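Local structure of transcription regulator (Haloarcula marismortui ATCC 43049, 3CRJ) at residues Asn90-Pro104 / Thr180-Glu192. The protein probably binds cis-regulatory DNA as a TetR-family transcription factor, acting as a repressor through a helix-turn-helix motif. Numbering follows the deposited sequence.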
loop_
_atom_site.group_PDB
_atom_site.type_symbol
_atom_site.label_atom_id
_atom_site.label_comp_id
_atom_site.label_asym_id
_atom_site.label_seq_id
_atom_site.Cartn_x
_atom_site.Cartn_y
_atom_site.Cartn_z
ATOM N N ASN A 90 -17.662 -11.815 7.383
ATOM C CA ASN A 90 -18.201 -10.580 6.827
ATOM C C ASN A 90 -18.019 -9.373 7.734
ATOM O O ASN A 90 -17.545 -8.326 7.295
ATOM C CB ASN A 90 -19.663 -10.756 6.414
ATOM C CG ASN A 90 -19.791 -11.448 5.084
ATOM O OD1 ASN A 90 -19.078 -11.123 4.147
ATOM N ND2 ASN A 90 -20.690 -12.411 4.998
ATOM N N LEU A 91 -18.387 -9.539 8.998
ATOM C CA LEU A 91 -18.301 -8.493 9.990
ATOM C C LEU A 91 -16.871 -8.033 10.182
ATOM O O LEU A 91 -16.617 -6.851 10.367
ATOM C CB LEU A 91 -18.887 -8.998 11.298
ATOM C CG LEU A 91 -20.357 -8.654 11.585
ATOM C CD1 LEU A 91 -21.226 -8.520 10.331
ATOM C CD2 LEU A 91 -20.983 -9.646 12.607
ATOM N N LEU A 92 -15.926 -8.963 10.123
ATOM C CA LEU A 92 -14.515 -8.572 10.191
ATOM C C LEU A 92 -14.122 -7.789 8.955
ATOM O O LEU A 92 -13.534 -6.715 9.066
ATOM C CB LEU A 92 -13.610 -9.778 10.378
ATOM C CG LEU A 92 -13.351 -10.093 11.841
ATOM C CD1 LEU A 92 -14.574 -9.832 12.687
ATOM C CD2 LEU A 92 -12.883 -11.522 11.996
ATOM N N LEU A 93 -14.472 -8.313 7.781
ATOM C CA LEU A 93 -14.202 -7.603 6.555
ATOM C C LEU A 93 -14.830 -6.228 6.554
ATOM O O LEU A 93 -14.184 -5.279 6.115
ATOM C CB LEU A 93 -14.651 -8.390 5.337
ATOM C CG LEU A 93 -13.794 -9.631 5.174
ATOM C CD1 LEU A 93 -14.413 -10.553 4.109
ATOM C CD2 LEU A 93 -12.315 -9.231 4.886
ATOM N N ASP A 94 -16.069 -6.115 7.034
ATOM C CA ASP A 94 -16.697 -4.807 7.155
ATOM C C ASP A 94 -15.859 -3.915 8.034
ATOM O O ASP A 94 -15.544 -2.796 7.660
ATOM C CB ASP A 94 -18.083 -4.911 7.727
ATOM C CG ASP A 94 -19.042 -5.555 6.780
ATOM O OD1 ASP A 94 -18.649 -5.874 5.627
ATOM O OD2 ASP A 94 -20.199 -5.765 7.212
ATOM N N GLU A 95 -15.455 -4.437 9.179
ATOM C CA GLU A 95 -14.637 -3.689 10.107
ATOM C C GLU A 95 -13.354 -3.149 9.465
ATOM O O GLU A 95 -12.966 -2.006 9.706
ATOM C CB GLU A 95 -14.315 -4.544 11.314
ATOM C CG GLU A 95 -14.273 -3.752 12.569
ATOM C CD GLU A 95 -15.606 -3.090 12.890
ATOM O OE1 GLU A 95 -15.590 -1.880 13.230
ATOM O OE2 GLU A 95 -16.664 -3.771 12.796
ATOM N N LEU A 96 -12.721 -3.948 8.626
ATOM C CA LEU A 96 -11.445 -3.566 8.042
ATOM C C LEU A 96 -11.622 -2.709 6.785
ATOM O O LEU A 96 -10.725 -1.950 6.420
ATOM C CB LEU A 96 -10.636 -4.816 7.695
ATOM C CG LEU A 96 -10.102 -5.704 8.813
ATOM C CD1 LEU A 96 -10.178 -7.175 8.429
ATOM C CD2 LEU A 96 -8.692 -5.288 9.116
ATOM N N LEU A 97 -12.776 -2.820 6.132
ATOM C CA LEU A 97 -12.957 -2.199 4.809
ATOM C C LEU A 97 -14.080 -1.180 4.689
ATOM O O LEU A 97 -13.985 -0.297 3.867
ATOM C CB LEU A 97 -13.082 -3.251 3.700
ATOM C CG LEU A 97 -11.891 -3.606 2.805
ATOM C CD1 LEU A 97 -10.581 -3.092 3.332
ATOM C CD2 LEU A 97 -11.836 -5.101 2.574
ATOM N N VAL A 98 -15.139 -1.282 5.482
ATOM C CA VAL A 98 -16.186 -0.256 5.417
ATOM C C VAL A 98 -16.027 0.865 6.454
ATOM O O VAL A 98 -16.158 2.040 6.114
ATOM C CB VAL A 98 -17.609 -0.857 5.397
ATOM C CG1 VAL A 98 -17.595 -2.148 4.605
ATOM C CG2 VAL A 98 -18.120 -1.095 6.803
ATOM N N LYS A 99 -15.728 0.508 7.702
ATOM C CA LYS A 99 -15.500 1.508 8.763
ATOM C C LYS A 99 -14.470 2.597 8.405
ATOM O O LYS A 99 -14.738 3.772 8.673
ATOM C CB LYS A 99 -15.109 0.850 10.104
ATOM C CG LYS A 99 -16.112 -0.166 10.636
ATOM C CD LYS A 99 -17.474 0.463 11.029
ATOM C CE LYS A 99 -18.396 -0.532 11.775
ATOM N NZ LYS A 99 -18.442 -1.911 11.206
ATOM N N PRO A 100 -13.297 2.218 7.814
ATOM C CA PRO A 100 -12.249 3.210 7.509
ATOM C C PRO A 100 -12.587 4.170 6.367
ATOM O O PRO A 100 -11.763 5.057 6.045
ATOM C CB PRO A 100 -11.031 2.357 7.132
ATOM C CG PRO A 100 -11.363 0.984 7.574
ATOM C CD PRO A 100 -12.847 0.874 7.428
ATOM N N GLN A 101 -13.779 4.006 5.774
ATOM C CA GLN A 101 -14.290 4.969 4.793
ATOM C C GLN A 101 -14.666 6.307 5.443
ATOM O O GLN A 101 -15.247 7.164 4.764
ATOM C CB GLN A 101 -15.431 4.379 3.938
ATOM C CG GLN A 101 -14.923 3.392 2.853
ATOM C CD GLN A 101 -15.995 2.457 2.272
ATOM O OE1 GLN A 101 -16.995 2.899 1.707
ATOM N NE2 GLN A 101 -15.758 1.158 2.373
ATOM N N GLU A 102 -14.320 6.475 6.742
ATOM C CA GLU A 102 -14.385 7.785 7.481
ATOM C C GLU A 102 -13.097 8.267 8.237
ATOM O O GLU A 102 -13.190 9.106 9.145
ATOM C CB GLU A 102 -15.586 7.822 8.431
ATOM C CG GLU A 102 -16.932 7.792 7.749
ATOM C CD GLU A 102 -17.178 6.479 7.038
ATOM O OE1 GLU A 102 -16.806 5.422 7.592
ATOM O OE2 GLU A 102 -17.718 6.498 5.912
ATOM N N ASN A 103 -11.916 7.752 7.871
ATOM C CA ASN A 103 -10.647 8.246 8.434
ATOM C C ASN A 103 -9.618 8.751 7.375
ATOM O O ASN A 103 -8.411 8.830 7.636
ATOM C CB ASN A 103 -10.038 7.219 9.419
ATOM C CG ASN A 103 -8.979 6.297 8.768
ATOM O OD1 ASN A 103 -9.194 5.706 7.699
ATOM N ND2 ASN A 103 -7.833 6.171 9.430
ATOM N N PRO A 104 -10.100 9.172 6.203
ATOM C CA PRO A 104 -9.169 9.419 5.108
ATOM C C PRO A 104 -7.961 10.327 5.427
ATOM O O PRO A 104 -6.914 10.199 4.778
ATOM C CB PRO A 104 -10.055 10.076 4.040
ATOM C CG PRO A 104 -11.432 9.615 4.360
ATOM C CD PRO A 104 -11.491 9.495 5.836
ATOM N N THR A 180 -12.059 7.132 -1.498
ATOM C CA THR A 180 -12.471 6.127 -0.524
ATOM C C THR A 180 -13.330 5.063 -1.196
ATOM O O THR A 180 -13.651 4.037 -0.574
ATOM C CB THR A 180 -13.245 6.736 0.688
ATOM O OG1 THR A 180 -14.545 7.191 0.255
ATOM C CG2 THR A 180 -12.451 7.881 1.335
ATOM N N GLU A 181 -13.706 5.292 -2.458
ATOM C CA GLU A 181 -14.382 4.228 -3.211
ATOM C C GLU A 181 -13.517 2.966 -3.361
ATOM O O GLU A 181 -14.051 1.891 -3.538
ATOM C CB GLU A 181 -14.842 4.708 -4.584
ATOM C CG GLU A 181 -16.164 5.485 -4.572
ATOM C CD GLU A 181 -17.179 4.910 -3.576
ATOM O OE1 GLU A 181 -17.529 5.661 -2.628
ATOM O OE2 GLU A 181 -17.609 3.722 -3.721
ATOM N N GLU A 182 -12.195 3.125 -3.282
ATOM C CA GLU A 182 -11.242 2.047 -3.404
ATOM C C GLU A 182 -11.427 0.952 -2.358
ATOM O O GLU A 182 -11.181 -0.238 -2.622
ATOM C CB GLU A 182 -9.830 2.587 -3.253
ATOM C CG GLU A 182 -9.411 3.501 -4.356
ATOM C CD GLU A 182 -9.117 2.789 -5.653
ATOM O OE1 GLU A 182 -9.217 3.456 -6.707
ATOM O OE2 GLU A 182 -8.756 1.593 -5.633
ATOM N N LEU A 183 -11.845 1.359 -1.166
ATOM C CA LEU A 183 -12.135 0.410 -0.130
ATOM C C LEU A 183 -13.453 -0.281 -0.438
ATOM O O LEU A 183 -13.621 -1.470 -0.145
ATOM C CB LEU A 183 -12.185 1.107 1.237
ATOM C CG LEU A 183 -11.023 2.023 1.637
ATOM C CD1 LEU A 183 -11.422 2.947 2.788
ATOM C CD2 LEU A 183 -9.805 1.219 1.993
ATOM N N GLU A 184 -14.392 0.456 -1.018
ATOM C CA GLU A 184 -15.716 -0.092 -1.248
ATOM C C GLU A 184 -15.623 -1.160 -2.348
ATOM O O GLU A 184 -16.223 -2.241 -2.216
ATOM C CB GLU A 184 -16.731 1.008 -1.561
ATOM C CG GLU A 184 -18.180 0.560 -1.775
ATOM C CD GLU A 184 -18.867 -0.006 -0.499
ATOM O OE1 GLU A 184 -18.698 -1.221 -0.180
ATOM O OE2 GLU A 184 -19.615 0.771 0.167
ATOM N N THR A 185 -14.825 -0.904 -3.387
ATOM C CA THR A 185 -14.595 -1.941 -4.400
ATOM C C THR A 185 -13.793 -3.116 -3.819
ATOM O O THR A 185 -14.103 -4.296 -4.113
ATOM C CB THR A 185 -13.893 -1.447 -5.687
ATOM O OG1 THR A 185 -12.481 -1.497 -5.489
ATOM C CG2 THR A 185 -14.328 -0.024 -6.112
ATOM N N ALA A 186 -12.774 -2.813 -3.015
ATOM C CA ALA A 186 -11.994 -3.872 -2.350
ATOM C C ALA A 186 -12.835 -4.749 -1.425
ATOM O O ALA A 186 -12.607 -5.952 -1.328
ATOM C CB ALA A 186 -10.803 -3.308 -1.600
ATOM N N ARG A 187 -13.814 -4.148 -0.761
ATOM C CA ARG A 187 -14.753 -4.914 0.033
ATOM C C ARG A 187 -15.400 -5.966 -0.833
ATOM O O ARG A 187 -15.541 -7.108 -0.389
ATOM C CB ARG A 187 -15.817 -4.001 0.675
ATOM C CG ARG A 187 -16.725 -4.698 1.672
ATOM C CD ARG A 187 -15.912 -5.613 2.636
ATOM N NE ARG A 187 -16.760 -6.486 3.461
ATOM C CZ ARG A 187 -17.160 -7.711 3.119
ATOM N NH1 ARG A 187 -16.801 -8.241 1.949
ATOM N NH2 ARG A 187 -17.932 -8.410 3.948
ATOM N N GLN A 188 -15.777 -5.602 -2.060
ATOM C CA GLN A 188 -16.419 -6.536 -3.005
ATOM C C GLN A 188 -15.446 -7.593 -3.518
ATOM O O GLN A 188 -15.803 -8.789 -3.642
ATOM C CB GLN A 188 -17.016 -5.809 -4.202
ATOM C CG GLN A 188 -17.802 -6.774 -5.077
ATOM C CD GLN A 188 -18.474 -6.115 -6.268
ATOM O OE1 GLN A 188 -19.051 -5.040 -6.143
ATOM N NE2 GLN A 188 -18.404 -6.762 -7.427
ATOM N N THR A 189 -14.219 -7.147 -3.822
ATOM C CA THR A 189 -13.144 -8.068 -4.159
ATOM C C THR A 189 -12.972 -9.098 -3.033
ATOM O O THR A 189 -13.030 -10.318 -3.284
ATOM C CB THR A 189 -11.857 -7.312 -4.383
ATOM O OG1 THR A 189 -12.054 -6.376 -5.442
ATOM C CG2 THR A 189 -10.723 -8.259 -4.747
ATOM N N ALA A 190 -12.817 -8.622 -1.797
ATOM C CA ALA A 190 -12.762 -9.519 -0.651
ATOM C C ALA A 190 -13.921 -10.532 -0.612
ATOM O O ALA A 190 -13.675 -11.706 -0.401
ATOM C CB ALA A 190 -12.684 -8.741 0.657
ATOM N N SER A 191 -15.171 -10.120 -0.815
ATOM C CA SER A 191 -16.243 -11.126 -0.819
ATOM C C SER A 191 -16.135 -12.105 -1.978
ATOM O O SER A 191 -16.203 -13.309 -1.769
ATOM C CB SER A 191 -17.655 -10.526 -0.762
ATOM O OG SER A 191 -18.102 -10.590 0.583
ATOM N N GLU A 192 -15.938 -11.594 -3.192
ATOM C CA GLU A 192 -15.782 -12.463 -4.349
ATOM C C GLU A 192 -14.657 -13.453 -4.104
ATOM O O GLU A 192 -14.833 -14.668 -4.299
ATOM C CB GLU A 192 -15.526 -11.651 -5.620
ATOM C CG GLU A 192 -16.729 -10.914 -6.137
ATOM C CD GLU A 192 -16.371 -9.762 -7.051
ATOM O OE1 GLU A 192 -15.207 -9.322 -7.057
ATOM O OE2 GLU A 192 -17.266 -9.268 -7.765
#
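R187 reaches from helix 181-198 across to helix 85-97 and settles among N90, L93, D94 and L97, a knob in a hole where segments 90-97 and 181-192 run nearly antiparallel (159°). R187 CG lies opposite the backbone N (chi1 -172°) and the chain bends at chi2, which lays CG and CD along V98 and L97 before the guanidinium meets D94. R187 NE and NH2 both grip D94 OD1, at 2.9 and 3.1 Å, a side-on salt bridge with the carboxylate turned 44° from the guanidinium plane. R187 NH2 also donates to N90 OD1 (3.0 Å), which lies in that plane, while NH1 bonds S191 OG one helical turn on; L93 CB covers one face. Arginine suits this place because its long apolar stem and its planar guanidinium with several N-H donors are both used.

The tight side lies inward: L97 fits among L183, A186, R187 and A190, where the small A186 and A190 leave room for its side chain, and I167 of helix 156-176 continues this apolar layer. Further along the chain, Q101 CG packs on L183 CD1 (3.5 Å), and Q101 NE2 bonds L97 O (2.7 Å), holding the amide against L183 and E184. Toward solvent the contact thins to the exposed E184 and, at its far end, P104 CG touching T180 CG2 (3.6 Å).

A leucine at R187 would probably leave the D94 carboxylate without its countercharge and N90 OD1 without its donor. The chemistry thus implies a helix pair of the all-helical C-terminal region of this TetR-family protein, joined by apolar packing within and by one arginine's charge and directed bonds along its partly exposed margin.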